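Local coordinates for propionate kinase (Francisella tularensis subsp. tularensis, PDB 3KHY), which probably catalyses the reversible transfer of phosphate from ATP to a short-chain carboxylate such as acetate, forming acetyl phosphate and ADP, at residues Phe356-Ser359 and His363-Met366; Asn333-Leu338 and Phe343-Gln348; Val42-Lys45 and Val51-Leu54; Ile323-Ala328 and Ile368-Glu373. One frame throughout, in Å; residues are numbered along the deposited sequence.

Contact 1. Residues Phe356-Ser359 and His363-Met366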
loop_
_atom_site.group_PDB
_atom_site.type_symbol
_atom_site.label_atom_id
_atom_site.label_comp_id
_atom_site.label_asym_id
_atom_site.label_seq_id
_atom_site.Cartn_x
_atom_site.Cartn_y
_atom_site.Cartn_z
ATOM N N PHE A 356 -25.932 16.180 0.146
ATOM C CA PHE A 356 -26.061 14.739 -0.078
ATOM C C PHE A 356 -26.197 14.449 -1.576
ATOM O O PHE A 356 -26.998 15.091 -2.260
ATOM C CB PHE A 356 -27.277 14.189 0.660
ATOM C CG PHE A 356 -27.105 14.132 2.155
ATOM C CD1 PHE A 356 -27.449 15.213 2.949
ATOM C CD2 PHE A 356 -26.597 12.995 2.762
ATOM C CE1 PHE A 356 -27.291 15.164 4.333
ATOM C CE2 PHE A 356 -26.444 12.935 4.157
ATOM C CZ PHE A 356 -26.787 14.015 4.934
ATOM N N ILE A 357 -25.424 13.495 -2.090
ATOM C CA ILE A 357 -25.500 13.159 -3.523
ATOM C C ILE A 357 -25.820 11.691 -3.794
ATOM O O ILE A 357 -25.745 11.237 -4.937
ATOM C CB ILE A 357 -24.211 13.538 -4.285
ATOM C CG1 ILE A 357 -23.004 12.778 -3.719
ATOM C CG2 ILE A 357 -23.989 15.051 -4.226
ATOM C CD1 ILE A 357 -21.667 13.097 -4.438
ATOM N N ASN A 358 -26.178 10.955 -2.748
ATOM C CA ASN A 358 -26.554 9.558 -2.907
ATOM C C ASN A 358 -27.999 9.415 -3.318
ATOM O O ASN A 358 -28.826 10.297 -3.070
ATOM C CB ASN A 358 -26.355 8.781 -1.597
ATOM C CG ASN A 358 -27.034 9.451 -0.422
ATOM O OD1 ASN A 358 -26.530 10.436 0.114
ATOM N ND2 ASN A 358 -28.186 8.922 -0.015
ATOM N N SER A 359 -28.321 8.304 -3.958
ATOM C CA SER A 359 -29.714 8.025 -4.280
ATOM C C SER A 359 -30.384 7.341 -3.091
ATOM O O SER A 359 -29.798 7.219 -2.014
ATOM C CB SER A 359 -29.822 7.143 -5.524
ATOM O OG SER A 359 -29.316 5.844 -5.264
ATOM N N HIS A 363 -25.697 3.968 0.988
ATOM C CA HIS A 363 -25.021 4.707 2.040
ATOM C C HIS A 363 -25.076 6.182 1.689
ATOM O O HIS A 363 -25.124 6.543 0.511
ATOM C CB HIS A 363 -23.553 4.301 2.121
ATOM C CG HIS A 363 -23.340 2.869 2.511
ATOM N ND1 HIS A 363 -23.776 2.352 3.710
ATOM C CD2 HIS A 363 -22.737 1.849 1.856
ATOM C CE1 HIS A 363 -23.442 1.075 3.783
ATOM N NE2 HIS A 363 -22.816 0.745 2.667
ATOM N N ASN A 364 -25.041 7.041 2.701
ATOM C CA ASN A 364 -24.948 8.475 2.450
ATOM C C ASN A 364 -23.648 8.803 1.756
ATOM O O ASN A 364 -22.590 8.272 2.120
ATOM C CB ASN A 364 -25.010 9.270 3.752
ATOM C CG ASN A 364 -26.379 9.247 4.380
ATOM O OD1 ASN A 364 -27.387 9.189 3.677
ATOM N ND2 ASN A 364 -26.428 9.294 5.720
ATOM N N ILE A 365 -23.725 9.695 0.771
ATOM C CA ILE A 365 -22.551 10.206 0.089
ATOM C C ILE A 365 -22.684 11.721 0.099
ATOM O O ILE A 365 -23.717 12.256 -0.288
ATOM C CB ILE A 365 -22.461 9.699 -1.368
ATOM C CG1 ILE A 365 -22.500 8.167 -1.420
ATOM C CG2 ILE A 365 -21.187 10.245 -2.049
ATOM C CD1 ILE A 365 -22.943 7.595 -2.766
HETATM N N MSE A 366 -21.648 12.413 0.561
HETATM C CA MSE A 366 -21.751 13.842 0.794
HETATM C C MSE A 366 -20.659 14.597 0.084
HETATM O O MSE A 366 -19.633 14.030 -0.275
HETATM C CB MSE A 366 -21.659 14.160 2.299
HETATM C CG MSE A 366 -22.664 13.386 3.133
HETATM SE SE MSE A 366 -22.588 13.755 5.056
HETATM C CE MSE A 366 -23.229 15.629 5.028
#
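One face of the F356 ring is met by the methyl end of M366, a selenomethionine, whose CE sits 4.3 Å from the centroid of the F356 ring and 25° off its normal. The SE atom approaches the same ring obliquely, which makes this a Met-aromatic contact supplemented by CH-pi packing. The motif is a single backbone bridge, F356 to M366, by which a loop borders strand 365-367, an edge strand of its sheet within this chain. At the ring's edge the amide of N364 draws near, F356 CE2 lying 3.7 Å from N364 CG, and the two flat groups are steeply inclined to each other; N364 CB and N358 OD1 lie at the edge in the ring plane. N364 ND2 is bound beyond this contact, to the carbonyl of D315. The main backbone bond is nearly straight: I357 N donates to I365 O at 2.8 Å. On the buried side I357 CG1 presses against I365 CG2 at 3.5 Å, the two branched chains crossing at about a right angle, while I335 of helix 328-337 and F319 of strand 316-320 also touch I365. N358 works differently. Its CG stands between backbone N and carbonyl carbon (chi1 52°), which turns the amide toward the backbone of I365, whose N-H donates to OD1 from 49° out of the carbonyl plane. N358 ND2 donates to S359 O at 3.1 Å. The two bonds together hold the amide's rotation; I365 N to N358 OD1 is 3.0 Å.

Contact 2. Residues Asn333-Leu338 and Phe343-Gln348; sequences NIISKL and FMIDHQ
F343 opens 343-348 by packing on L338: its CD1 stands 3.7 Å from L338 CB, and L338 CD1 lies over one face of the ring. The backbone of F343 is linked to the helix by a water that donates to both F343 O, at 2.6 Å, and I335 O, at 2.8 Å; carbonyls that could not bond each other are thereby joined. M344 CB points away from the helix, and M344 N lies 3.9 Å from I335 CG2. That methyl is anti to the I335 backbone N (chi1, taken to CG1, is -64°) and rests 3.7 Å from I345 N. I345 then meets it with its own side chain, I335 CG2 to I345 CB being 4.0 Å, the two isoleucines crossing at about a right angle. D346 follows as the N-cap of helix 347-351, its OD1 accepting from K349 N, and the H347 ring has I345 CG2 3.5 Å above its plane, offset toward the rim. The arrangement is a helix end and the returning chain closed over an apolar core: I335 and F343 face L317 and I365 of strands 316-320 and 365-367, while I334 and N333 turn to helix 287-307, where N333 and K337 both bind E294.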
loop_
_atom_site.group_PDB
_atom_site.type_symbol
_atom_site.label_atom_id
_atom_site.label_comp_id
_atom_site.label_asym_id
_atom_site.label_seq_id
_atom_site.Cartn_x
_atom_site.Cartn_y
_atom_site.Cartn_z
ATOM N N ASN A 333 -17.644 8.425 -11.082
ATOM C CA ASN A 333 -16.820 7.300 -11.467
ATOM C C ASN A 333 -16.459 6.491 -10.222
ATOM O O ASN A 333 -16.592 5.269 -10.201
ATOM C CB ASN A 333 -15.565 7.787 -12.192
ATOM C CG ASN A 333 -14.755 6.648 -12.784
ATOM O OD1 ASN A 333 -14.446 5.664 -12.105
ATOM N ND2 ASN A 333 -14.400 6.776 -14.055
ATOM N N ILE A 334 -16.028 7.177 -9.172
ATOM C CA ILE A 334 -15.686 6.488 -7.930
ATOM C C ILE A 334 -16.876 5.707 -7.349
ATOM O O ILE A 334 -16.739 4.557 -6.949
ATOM C CB ILE A 334 -15.125 7.477 -6.902
ATOM C CG1 ILE A 334 -13.757 7.985 -7.389
ATOM C CG2 ILE A 334 -14.990 6.821 -5.535
ATOM C CD1 ILE A 334 -13.241 9.191 -6.615
ATOM N N ILE A 335 -18.049 6.328 -7.304
ATOM C CA ILE A 335 -19.222 5.658 -6.735
ATOM C C ILE A 335 -19.651 4.481 -7.614
ATOM O O ILE A 335 -20.082 3.426 -7.127
ATOM C CB ILE A 335 -20.369 6.668 -6.529
ATOM C CG1 ILE A 335 -19.950 7.718 -5.495
ATOM C CG2 ILE A 335 -21.665 5.962 -6.118
ATOM C CD1 ILE A 335 -19.509 7.136 -4.158
ATOM N N SER A 336 -19.522 4.659 -8.923
ATOM C CA SER A 336 -19.758 3.569 -9.862
ATOM C C SER A 336 -18.962 2.325 -9.461
ATOM O O SER A 336 -19.475 1.201 -9.480
ATOM C CB SER A 336 -19.356 4.004 -11.273
ATOM O OG SER A 336 -19.664 2.994 -12.206
ATOM N N LYS A 337 -17.706 2.526 -9.081
ATOM C CA LYS A 337 -16.849 1.394 -8.737
ATOM C C LYS A 337 -17.188 0.792 -7.372
ATOM O O LYS A 337 -16.703 -0.277 -7.024
ATOM C CB LYS A 337 -15.373 1.804 -8.830
ATOM C CG LYS A 337 -14.938 1.993 -10.291
ATOM C CD LYS A 337 -13.533 2.546 -10.439
ATOM C CE LYS A 337 -13.038 2.385 -11.886
ATOM N NZ LYS A 337 -13.974 2.958 -12.914
ATOM N N LEU A 338 -18.016 1.495 -6.603
ATOM C CA LEU A 338 -18.418 1.047 -5.273
ATOM C C LEU A 338 -19.830 0.438 -5.281
ATOM O O LEU A 338 -20.426 0.224 -4.235
ATOM C CB LEU A 338 -18.358 2.207 -4.278
ATOM C CG LEU A 338 -16.928 2.616 -3.890
ATOM C CD1 LEU A 338 -16.901 4.019 -3.273
ATOM C CD2 LEU A 338 -16.277 1.597 -2.959
ATOM N N PHE A 343 -23.291 1.597 -2.544
ATOM C CA PHE A 343 -23.233 3.028 -2.850
ATOM C C PHE A 343 -23.875 3.282 -4.205
ATOM O O PHE A 343 -23.599 2.573 -5.176
ATOM C CB PHE A 343 -21.777 3.536 -2.901
ATOM C CG PHE A 343 -21.057 3.481 -1.574
ATOM C CD1 PHE A 343 -20.378 2.337 -1.186
ATOM C CD2 PHE A 343 -21.053 4.579 -0.725
ATOM C CE1 PHE A 343 -19.707 2.277 0.036
ATOM C CE2 PHE A 343 -20.397 4.528 0.502
ATOM C CZ PHE A 343 -19.718 3.378 0.879
HETATM N N MSE A 344 -24.715 4.310 -4.279
HETATM C CA MSE A 344 -25.370 4.680 -5.536
HETATM C C MSE A 344 -25.551 6.174 -5.564
HETATM O O MSE A 344 -26.048 6.757 -4.598
HETATM C CB MSE A 344 -26.751 4.034 -5.646
HETATM C CG MSE A 344 -26.727 2.513 -5.572
HETATM SE SE MSE A 344 -26.044 1.748 -7.236
HETATM C CE MSE A 344 -27.086 2.817 -8.504
ATOM N N ILE A 345 -25.198 6.786 -6.688
ATOM C CA ILE A 345 -25.234 8.232 -6.793
ATOM C C ILE A 345 -26.558 8.689 -7.381
ATOM O O ILE A 345 -27.199 7.944 -8.124
ATOM C CB ILE A 345 -24.070 8.732 -7.667
ATOM C CG1 ILE A 345 -23.475 10.022 -7.084
ATOM C CG2 ILE A 345 -24.505 8.856 -9.129
ATOM C CD1 ILE A 345 -22.138 10.387 -7.655
ATOM N N ASP A 346 -26.984 9.898 -7.020
ATOM C CA ASP A 346 -28.115 10.551 -7.680
ATOM C C ASP A 346 -27.532 11.598 -8.619
ATOM O O ASP A 346 -26.838 12.524 -8.182
ATOM C CB ASP A 346 -29.041 11.220 -6.661
ATOM C CG ASP A 346 -30.195 11.967 -7.323
ATOM O OD1 ASP A 346 -29.953 13.036 -7.930
ATOM O OD2 ASP A 346 -31.345 11.483 -7.243
ATOM N N HIS A 347 -27.795 11.457 -9.911
ATOM C CA HIS A 347 -27.090 12.281 -10.885
ATOM C C HIS A 347 -27.374 13.779 -10.790
ATOM O O HIS A 347 -26.456 14.584 -10.889
ATOM C CB HIS A 347 -27.286 11.737 -12.303
ATOM C CG HIS A 347 -26.633 10.405 -12.509
ATOM N ND1 HIS A 347 -25.265 10.238 -12.471
ATOM C CD2 HIS A 347 -27.157 9.172 -12.717
ATOM C CE1 HIS A 347 -24.974 8.962 -12.662
ATOM N NE2 HIS A 347 -26.103 8.293 -12.816
ATOM N N GLN A 348 -28.632 14.154 -10.579
ATOM C CA GLN A 348 -28.975 15.572 -10.521
ATOM C C GLN A 348 -28.395 16.218 -9.246
ATOM O O GLN A 348 -27.862 17.325 -9.287
ATOM C CB GLN A 348 -30.499 15.767 -10.668
ATOM C CG GLN A 348 -30.997 17.207 -10.543
ATOM C CD GLN A 348 -30.593 18.101 -11.718
ATOM O OE1 GLN A 348 -30.227 17.615 -12.792
ATOM N NE2 GLN A 348 -30.670 19.420 -11.514
HETATM O O HOH W 1 -22.752 2.787 -7.611
#

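Contact 3. Residues Val42-Lys45 and Val51-Leu54; sequences VVFK and VKYL
Backbone bonds join V42 and K52 in both directions, the signature of an antiparallel hydrogen-bonded pair. V42 N donates to K52 O at 2.8 Å, and the return bond from K52 N to V42 O has the same length; both are close to straight. The next pair, V43 with V51, is non-hydrogen-bonded and brings the chains nearer, with 4.5 Å between V43 CA and V51 CA. The axes of segments 42-45 and 51-53 run 161° apart in direction, close to antiparallel.

Apolar contacts divide between the two sides of the sheet. V43 and V51 share one side, their CG2 atoms 4.3 Å apart, a loose touch. On the other side lie V42 and K52, and here the aromatic F44 also reaches across. The aliphatic part of K52 does the touching: its CD comes 3.8 Å from F44 CE2, obliquely and so neither over the ring face nor at its edge. K52 CG is anti to the carbonyl carbon (chi1 -62°), and the chain beyond it is extended, carrying the methylenes past the ring. F69 stacks on F44, the F16 ring meets it at about 55°, and M65 of helix 59-72 packs on V42 and K52.

Taken together this is a beta hairpin of strands 41-45 and 49-53, the latter an edge strand, within this chain, of the large mixed sheet in the amino-terminal half of this acetokinase-family, actin-like fold.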
loop_
_atom_site.group_PDB
_atom_site.type_symbol
_atom_site.label_atom_id
_atom_site.label_comp_id
_atom_site.label_asym_id
_atom_site.label_seq_id
_atom_site.Cartn_x
_atom_site.Cartn_y
_atom_site.Cartn_z
ATOM N N VAL A 42 3.495 39.763 -4.456
ATOM C CA VAL A 42 2.498 39.424 -3.458
ATOM C C VAL A 42 1.111 39.715 -4.012
ATOM O O VAL A 42 0.832 40.831 -4.467
ATOM C CB VAL A 42 2.710 40.221 -2.164
ATOM C CG1 VAL A 42 1.809 39.681 -1.058
ATOM C CG2 VAL A 42 4.177 40.165 -1.755
ATOM N N VAL A 43 0.251 38.702 -4.005
ATOM C CA VAL A 43 -1.145 38.892 -4.385
ATOM C C VAL A 43 -1.996 39.106 -3.140
ATOM O O VAL A 43 -1.852 38.396 -2.151
ATOM C CB VAL A 43 -1.703 37.686 -5.152
ATOM C CG1 VAL A 43 -3.113 37.995 -5.646
ATOM C CG2 VAL A 43 -0.790 37.324 -6.318
ATOM N N PHE A 44 -2.858 40.112 -3.185
ATOM C CA PHE A 44 -3.793 40.375 -2.109
ATOM C C PHE A 44 -5.193 40.294 -2.687
ATOM O O PHE A 44 -5.500 40.955 -3.688
ATOM C CB PHE A 44 -3.605 41.788 -1.561
ATOM C CG PHE A 44 -2.290 42.019 -0.868
ATOM C CD1 PHE A 44 -2.159 41.800 0.491
ATOM C CD2 PHE A 44 -1.200 42.518 -1.567
ATOM C CE1 PHE A 44 -0.960 42.039 1.131
ATOM C CE2 PHE A 44 -0.001 42.765 -0.929
ATOM C CZ PHE A 44 0.121 42.525 0.413
ATOM N N LYS A 45 -6.052 39.517 -2.049
ATOM C CA LYS A 45 -7.441 39.420 -2.478
ATOM C C LYS A 45 -8.373 39.798 -1.341
ATOM O O LYS A 45 -8.573 39.021 -0.406
ATOM C CB LYS A 45 -7.752 38.007 -2.971
ATOM C CG LYS A 45 -6.971 37.595 -4.212
ATOM C CD LYS A 45 -7.187 36.116 -4.529
ATOM C CE LYS A 45 -6.627 35.760 -5.900
ATOM N NZ LYS A 45 -6.782 34.315 -6.225
ATOM N N VAL A 51 -2.166 42.912 -7.270
ATOM C CA VAL A 51 -0.878 42.228 -7.378
ATOM C C VAL A 51 0.260 43.222 -7.238
ATOM O O VAL A 51 0.357 44.169 -8.007
ATOM C CB VAL A 51 -0.722 41.491 -8.720
ATOM C CG1 VAL A 51 0.622 40.762 -8.770
ATOM C CG2 VAL A 51 -1.869 40.514 -8.929
ATOM N N LYS A 52 1.117 43.013 -6.243
ATOM C CA LYS A 52 2.205 43.944 -5.997
ATOM C C LYS A 52 3.517 43.257 -6.290
ATOM O O LYS A 52 3.867 42.272 -5.641
ATOM C CB LYS A 52 2.186 44.443 -4.554
ATOM C CG LYS A 52 0.929 45.202 -4.173
ATOM C CD LYS A 52 1.089 45.879 -2.819
ATOM C CE LYS A 52 -0.146 46.688 -2.446
ATOM N NZ LYS A 52 -0.088 47.171 -1.038
ATOM N N TYR A 53 4.239 43.770 -7.281
ATOM C CA TYR A 53 5.530 43.204 -7.628
ATOM C C TYR A 53 6.620 43.829 -6.780
ATOM O O TYR A 53 6.541 45.001 -6.421
ATOM C CB TYR A 53 5.813 43.390 -9.116
ATOM C CG TYR A 53 4.881 42.574 -9.978
ATOM C CD1 TYR A 53 5.238 41.304 -10.409
ATOM C CD2 TYR A 53 3.629 43.059 -10.334
ATOM C CE1 TYR A 53 4.380 40.545 -11.188
ATOM C CE2 TYR A 53 2.766 42.308 -11.111
ATOM C CZ TYR A 53 3.149 41.055 -11.538
ATOM O OH TYR A 53 2.297 40.306 -12.311
ATOM N N LEU A 54 7.630 43.031 -6.452
ATOM C CA LEU A 54 8.728 43.489 -5.618
ATOM C C LEU A 54 9.997 42.761 -6.036
ATOM O O LEU A 54 10.437 41.838 -5.347
ATOM C CB LEU A 54 8.429 43.195 -4.146
ATOM C CG LEU A 54 9.150 44.070 -3.124
ATOM C CD1 LEU A 54 8.604 45.487 -3.195
ATOM C CD2 LEU A 54 8.995 43.511 -1.722
#

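Contact 4. Residues Ile323-Ala328 and Ile368-Glu373; sequences IGENAA and IATNEE
E325 sends its carboxylate toward A369 and T370 by placing CG anti to its carbonyl carbon (chi1 -68°) and running extended beyond it, while T370 sets OG1 anti to its own backbone N (chi1 -170°), which leaves CG2, between backbone N and carbonyl carbon, to meet that carboxylate. The hydroxyl is thereby turned to S177, with which it is hydrogen-bonded. The one direct bond across the contact is from T370 N to E325 OE2, 2.9 Å long and nearly straight, yet it meets the oxygen 59° out of the carboxylate plane. T370 CG2 closes on the same oxygen, 3.5 Å from E325 OE2. G321 N and T320 OG1 give that atom two further, weak bonds. The other oxygen is tied to the same residue through water: a single molecule donates to E325 OE1 at 2.8 Å and to T370 O at 3.0 Å. A369 CA lies over the same carboxylate face as T370 N, 3.5 Å from E325 CD.

E325 lies in the short, weakly bonded helix 321-326 after strand 316-320, consistent with the glycine-rich adenosine-binding element of the actin-like ATPase superfamily and predicted to hold ATP from G322 to N326. Segment 368-373 leads from strand 365-367 into helix 372-382. N371 caps that helix, its OD1 accepting from L374 N, and next to it E372, a predicted magnesium ligand, pairs through OE2 with R85, a predicted substrate-binding residue.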
loop_
_atom_site.group_PDB
_atom_site.type_symbol
_atom_site.label_atom_id
_atom_site.label_comp_id
_atom_site.label_asym_id
_atom_site.label_seq_id
_atom_site.Cartn_x
_atom_site.Cartn_y
_atom_site.Cartn_z
ATOM N N ILE A 323 -10.873 18.761 -6.065
ATOM C CA ILE A 323 -11.508 17.793 -6.956
ATOM C C ILE A 323 -12.785 17.250 -6.339
ATOM O O ILE A 323 -13.824 17.175 -6.998
ATOM C CB ILE A 323 -10.562 16.602 -7.236
ATOM C CG1 ILE A 323 -9.287 17.080 -7.943
ATOM C CG2 ILE A 323 -11.273 15.531 -8.042
ATOM C CD1 ILE A 323 -8.207 16.014 -8.038
ATOM N N GLY A 324 -12.711 16.875 -5.066
ATOM C CA GLY A 324 -13.837 16.265 -4.375
ATOM C C GLY A 324 -15.051 17.182 -4.352
ATOM O O GLY A 324 -16.198 16.728 -4.464
ATOM N N GLU A 325 -14.802 18.481 -4.236
ATOM C CA GLU A 325 -15.897 19.448 -4.140
ATOM C C GLU A 325 -16.535 19.782 -5.485
ATOM O O GLU A 325 -17.706 20.154 -5.547
ATOM C CB GLU A 325 -15.410 20.744 -3.471
ATOM C CG GLU A 325 -15.056 20.577 -1.991
ATOM C CD GLU A 325 -14.200 21.724 -1.440
ATOM O OE1 GLU A 325 -14.367 22.885 -1.883
ATOM O OE2 GLU A 325 -13.353 21.464 -0.563
ATOM N N ASN A 326 -15.763 19.645 -6.556
ATOM C CA ASN A 326 -16.122 20.249 -7.833
ATOM C C ASN A 326 -16.281 19.291 -9.011
ATOM O O ASN A 326 -17.002 19.594 -9.957
ATOM C CB ASN A 326 -15.097 21.327 -8.186
ATOM C CG ASN A 326 -15.103 22.466 -7.188
ATOM O OD1 ASN A 326 -16.125 23.122 -7.004
ATOM N ND2 ASN A 326 -13.969 22.691 -6.523
ATOM N N ALA A 327 -15.609 18.148 -8.954
ATOM C CA ALA A 327 -15.577 17.229 -10.099
ATOM C C ALA A 327 -16.703 16.177 -10.065
ATOM O O ALA A 327 -16.503 15.075 -9.583
ATOM C CB ALA A 327 -14.195 16.548 -10.186
ATOM N N ALA A 328 -17.884 16.513 -10.583
ATOM C CA ALA A 328 -19.009 15.574 -10.537
ATOM C C ALA A 328 -18.697 14.275 -11.265
ATOM O O ALA A 328 -19.115 13.209 -10.834
ATOM C CB ALA A 328 -20.293 16.216 -11.116
ATOM N N ILE A 368 -18.691 18.129 1.100
ATOM C CA ILE A 368 -18.530 19.164 2.113
ATOM C C ILE A 368 -17.266 19.942 1.783
ATOM O O ILE A 368 -16.204 19.353 1.576
ATOM C CB ILE A 368 -18.398 18.534 3.522
ATOM C CG1 ILE A 368 -19.658 17.733 3.866
ATOM C CG2 ILE A 368 -18.121 19.619 4.576
ATOM C CD1 ILE A 368 -19.620 17.096 5.284
ATOM N N ALA A 369 -17.378 21.259 1.703
ATOM C CA ALA A 369 -16.236 22.086 1.336
ATOM C C ALA A 369 -15.263 22.132 2.498
ATOM O O ALA A 369 -15.667 22.343 3.637
ATOM C CB ALA A 369 -16.696 23.498 0.970
ATOM N N THR A 370 -13.985 21.929 2.229
ATOM C CA THR A 370 -13.013 22.031 3.310
ATOM C C THR A 370 -12.581 23.493 3.470
ATOM O O THR A 370 -12.749 24.305 2.560
ATOM C CB THR A 370 -11.805 21.087 3.114
ATOM O OG1 THR A 370 -11.016 21.066 4.309
ATOM C CG2 THR A 370 -10.928 21.529 1.958
ATOM N N ASN A 371 -12.050 23.837 4.637
ATOM C CA ASN A 371 -11.610 25.208 4.881
ATOM C C ASN A 371 -10.504 25.145 5.923
ATOM O O ASN A 371 -10.730 25.378 7.107
ATOM C CB ASN A 371 -12.773 26.089 5.366
ATOM C CG ASN A 371 -12.430 27.582 5.356
ATOM O OD1 ASN A 371 -11.255 27.967 5.353
ATOM N ND2 ASN A 371 -13.453 28.423 5.347
ATOM N N GLU A 372 -9.315 24.769 5.477
ATOM C CA GLU A 372 -8.215 24.515 6.396
ATOM C C GLU A 372 -7.774 25.805 7.079
ATOM O O GLU A 372 -7.337 25.783 8.215
ATOM C CB GLU A 372 -7.041 23.885 5.645
ATOM C CG GLU A 372 -7.337 22.485 5.112
ATOM C CD GLU A 372 -6.723 22.235 3.745
ATOM O OE1 GLU A 372 -7.330 22.645 2.725
ATOM O OE2 GLU A 372 -5.634 21.624 3.692
ATOM N N GLU A 373 -7.884 26.931 6.378
ATOM C CA GLU A 373 -7.464 28.206 6.955
ATOM C C GLU A 373 -8.383 28.573 8.116
ATOM O O GLU A 373 -7.923 29.028 9.154
ATOM C CB GLU A 373 -7.456 29.323 5.894
ATOM C CG GLU A 373 -6.602 29.031 4.659
ATOM C CD GLU A 373 -7.256 28.016 3.702
ATOM O OE1 GLU A 373 -8.475 27.754 3.814
ATOM O OE2 GLU A 373 -6.540 27.476 2.832
HETATM O O HOH W 2 -13.265 24.911 -0.324
#

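How the contacts relate
Contacts 1, 2 and 4 belong to one half of the molecule, built around the sheet of strands 316-320 and 365-367; contact 3 lies in the other, larger sheet. Along the chain contact 3 comes first, and the segments of contact 4 enclose contact 2 and then contact 1. Contacts 1 and 2, centres about 9 Å apart, touch directly, S359 N probably bonding M344 O at 2.8 Å, so the loop after helix 347-351 ties the two. Contact 4, its centre about 15 Å from that of contact 1, contains residues predicted to bind ATP and magnesium, and 368-373 follows on from strand 365-367. Contact 3, in the part carrying K15, is about 26 Å from contact 4 between centres.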